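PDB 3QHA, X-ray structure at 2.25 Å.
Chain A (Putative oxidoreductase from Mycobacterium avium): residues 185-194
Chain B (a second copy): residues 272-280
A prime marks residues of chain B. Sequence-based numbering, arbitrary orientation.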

# COMPACT_ATOMS: atom_id res chain seq x y z
N ASN A 185 7.20 -9.59 0.94
CA ASN A 185 6.24 -9.88 1.99
C ASN A 185 6.61 -9.32 3.36
O ASN A 185 5.73 -9.12 4.20
CB ASN A 185 5.98 -11.39 2.07
CG ASN A 185 5.21 -11.91 0.87
OD1 ASN A 185 4.98 -11.18 -0.10
ND2 ASN A 185 4.80 -13.17 0.93
N MET A 186 7.89 -9.06 3.59
CA MET A 186 8.31 -8.36 4.81
C MET A 186 7.70 -6.96 4.81
O MET A 186 7.24 -6.48 5.85
CB MET A 186 9.83 -8.27 4.91
CG MET A 186 10.34 -7.51 6.13
SD MET A 186 12.14 -7.49 6.22
CE MET A 186 12.53 -6.38 4.87
N LEU A 187 7.69 -6.31 3.65
CA LEU A 187 7.00 -5.04 3.48
C LEU A 187 5.51 -5.18 3.75
O LEU A 187 4.94 -4.41 4.53
CB LEU A 187 7.25 -4.45 2.08
CG LEU A 187 6.46 -3.18 1.74
CD1 LEU A 187 6.69 -2.10 2.79
CD2 LEU A 187 6.82 -2.67 0.35
N THR A 188 4.87 -6.16 3.11
CA THR A 188 3.43 -6.39 3.29
C THR A 188 3.07 -6.47 4.76
O THR A 188 2.21 -5.73 5.24
CB THR A 188 2.95 -7.69 2.61
OG1 THR A 188 3.21 -7.63 1.20
CG2 THR A 188 1.46 -7.90 2.84
N PHE A 189 3.72 -7.38 5.49
CA PHE A 189 3.31 -7.65 6.86
C PHE A 189 3.77 -6.59 7.86
O PHE A 189 3.10 -6.36 8.86
CB PHE A 189 3.72 -9.07 7.28
CG PHE A 189 2.97 -10.14 6.52
CD1 PHE A 189 3.61 -10.94 5.58
CD2 PHE A 189 1.61 -10.34 6.74
CE1 PHE A 189 2.92 -11.92 4.88
CE2 PHE A 189 0.91 -11.32 6.04
CZ PHE A 189 1.56 -12.11 5.11
N THR A 190 4.89 -5.92 7.58
CA THR A 190 5.30 -4.78 8.40
C THR A 190 4.31 -3.63 8.24
O THR A 190 4.04 -2.91 9.20
CB THR A 190 6.72 -4.27 8.04
OG1 THR A 190 7.67 -5.31 8.24
CG2 THR A 190 7.09 -3.07 8.91
N SER A 191 3.78 -3.45 7.03
CA SER A 191 2.80 -2.39 6.79
C SER A 191 1.43 -2.74 7.37
O SER A 191 0.67 -1.85 7.75
CB SER A 191 2.72 -2.04 5.30
OG SER A 191 2.00 -3.02 4.57
N TYR A 192 1.11 -4.03 7.45
CA TYR A 192 -0.09 -4.48 8.16
C TYR A 192 0.02 -4.16 9.65
O TYR A 192 -0.94 -3.69 10.25
CB TYR A 192 -0.36 -5.98 7.95
CG TYR A 192 -0.97 -6.35 6.60
CD1 TYR A 192 -1.43 -5.39 5.70
CD2 TYR A 192 -1.11 -7.69 6.24
CE1 TYR A 192 -1.99 -5.74 4.48
CE2 TYR A 192 -1.67 -8.05 5.02
CZ TYR A 192 -2.11 -7.08 4.15
OH TYR A 192 -2.66 -7.43 2.94
N ALA A 193 1.20 -4.41 10.23
CA ALA A 193 1.45 -4.04 11.62
C ALA A 193 1.32 -2.52 11.81
O ALA A 193 0.74 -2.06 12.80
CB ALA A 193 2.83 -4.50 12.05
N ALA A 194 1.86 -1.76 10.86
CA ALA A 194 1.75 -0.30 10.87
C ALA A 194 0.29 0.17 10.76
O ALA A 194 -0.11 1.10 11.46
CB ALA A 194 2.58 0.30 9.75
N ASP B 272 20.43 -5.26 9.25
CA ASP B 272 19.61 -5.01 10.42
C ASP B 272 18.19 -4.67 9.95
O ASP B 272 18.01 -3.77 9.13
CB ASP B 272 20.21 -3.84 11.21
CG ASP B 272 19.58 -3.64 12.58
OD1 ASP B 272 19.34 -4.64 13.30
OD2 ASP B 272 19.34 -2.46 12.96
N LEU B 273 17.20 -5.41 10.45
CA LEU B 273 15.80 -5.24 10.04
C LEU B 273 14.91 -4.90 11.24
O LEU B 273 14.02 -5.67 11.59
CB LEU B 273 15.31 -6.52 9.36
CG LEU B 273 16.07 -6.98 8.12
CD1 LEU B 273 15.58 -8.36 7.69
CD2 LEU B 273 15.93 -5.97 6.99
N PRO B 274 15.14 -3.73 11.86
CA PRO B 274 14.46 -3.39 13.11
C PRO B 274 12.94 -3.18 12.99
O PRO B 274 12.21 -3.57 13.91
CB PRO B 274 15.16 -2.11 13.57
CG PRO B 274 15.73 -1.52 12.33
CD PRO B 274 16.11 -2.68 11.48
N LEU B 275 12.46 -2.58 11.91
CA LEU B 275 11.01 -2.43 11.70
C LEU B 275 10.35 -3.81 11.59
O LEU B 275 9.29 -4.04 12.16
CB LEU B 275 10.69 -1.59 10.46
CG LEU B 275 10.81 -0.07 10.58
CD1 LEU B 275 10.76 0.58 9.20
CD2 LEU B 275 9.71 0.49 11.47
N ALA B 276 11.00 -4.71 10.85
CA ALA B 276 10.50 -6.08 10.68
C ALA B 276 10.48 -6.87 12.00
O ALA B 276 9.54 -7.63 12.25
CB ALA B 276 11.33 -6.82 9.64
N ARG B 277 11.50 -6.68 12.83
CA ARG B 277 11.55 -7.34 14.14
C ARG B 277 10.36 -6.91 15.00
O ARG B 277 9.68 -7.74 15.59
CB ARG B 277 12.86 -7.01 14.87
N LEU B 278 10.13 -5.61 15.05
CA LEU B 278 9.01 -5.04 15.80
C LEU B 278 7.66 -5.50 15.24
O LEU B 278 6.74 -5.82 16.00
CB LEU B 278 9.10 -3.51 15.79
CG LEU B 278 8.38 -2.72 16.88
CD1 LEU B 278 8.75 -3.22 18.28
CD2 LEU B 278 8.70 -1.24 16.73
N ALA B 279 7.56 -5.56 13.91
CA ALA B 279 6.35 -6.06 13.25
C ALA B 279 6.09 -7.51 13.63
O ALA B 279 4.96 -7.88 13.97
CB ALA B 279 6.48 -5.92 11.74
N TYR B 280 7.15 -8.33 13.59
CA TYR B 280 7.07 -9.74 13.95
C TYR B 280 6.54 -9.97 15.37
O TYR B 280 5.69 -10.83 15.58
CB TYR B 280 8.45 -10.39 13.79
CG TYR B 280 8.51 -11.85 14.18
CD1 TYR B 280 7.93 -12.82 13.37
CD2 TYR B 280 9.16 -12.25 15.34
CE1 TYR B 280 7.98 -14.16 13.72
CE2 TYR B 280 9.22 -13.60 15.69
CZ TYR B 280 8.63 -14.55 14.88
OH TYR B 280 8.68 -15.88 15.22

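Two helices from the two copies of the protein meet here, residues 185-194 of chain A and 274-280 of chain B, with their N-to-C directions 60° apart and their axes 8.9 Å apart at closest approach. The contact is modest, 278 Å² summed over both sides, and no hydrogen bond crosses it. The contact consists of fitted surfaces, and the evidence for that fit lies in which side chains are small and where the longer ones are directed.

The backbones come nearest at Thr190 and Ala279′, whose CA atoms are 5.1 Å apart. At this point the Ala279′ side chain is a single methyl group, so little bulk stands between the backbones. Its CA-to-CB bond points toward chain A, and Ala279′ CB stands 3.7 Å from Thr190 CA, so the methyl meets the helix backbone itself. Three further distances locate this small bump: Ala279′ CB lies 3.7 Å from Thr190 OG1 and 3.9 Å from Ala193 CB, and the distance from Ala279′ CB to Phe189 O, a carbonyl oxygen, is 4.5 Å. The methyl therefore sits in a shallow hollow floored by the backbone at Thr190 and bordered by the threonine hydroxyl and the Ala193 methyl. The CA-to-CB bond of Ala193 also points toward the partner, and its shortness leaves the two methyls in ordinary van der Waals contact.

Thr190 supplies the complementary bump. Its CA-to-CB bond runs sideways, and with chi1 at -60° (m) the hydroxyl turns back along its own helix, where Thr190 OG1 donates a hydrogen bond to Met186 O at 2.7 Å. Met186 O also accepts from Thr190 N at 3.0 Å in the regular helical pattern. With its polar demand met inside chain A, the hydroxyl can pack against apolar surface: Thr190 OG1 is 3.8 Å from Ala276′ CA and 4.2 Å from Ala276′ CB. The methyl reaches Leu275′, with Thr190 CG2 4.0 Å from Leu275′ O and 4.2 Å from Leu275′ CB. The threonine side chain thus touches Leu275′, Ala276′ and Ala279′, occupying a hollow in which the two alanines present no bulk beyond CB.

Toward the start of the chain B helix, the filling is done by a longer side chain. The CA-to-CB bond of Met186 points toward chain B, and the side chain is extended through chi1 and chi2, 178° (t) each, before turning at chi3, 71° (p). This conformation carries its sulfur to the partner: Met186 SD is 3.6 Å from Ala276′ CB and 3.8 Å from Leu273′ CD1. The methionine sulfur rests against the short Ala276′ side chain, while Leu273′, at the N-cap position just before the helix, contributes its isobutyl group to the same apolar pocket.

The covered area follows this pattern. Met186 and Thr190 lose 58 and 56 Å², and Ala279′, despite its size, loses 53 Å². By contrast, Ser191 and Tyr280′ have CA-to-CB bonds pointing away and take no part in the packing.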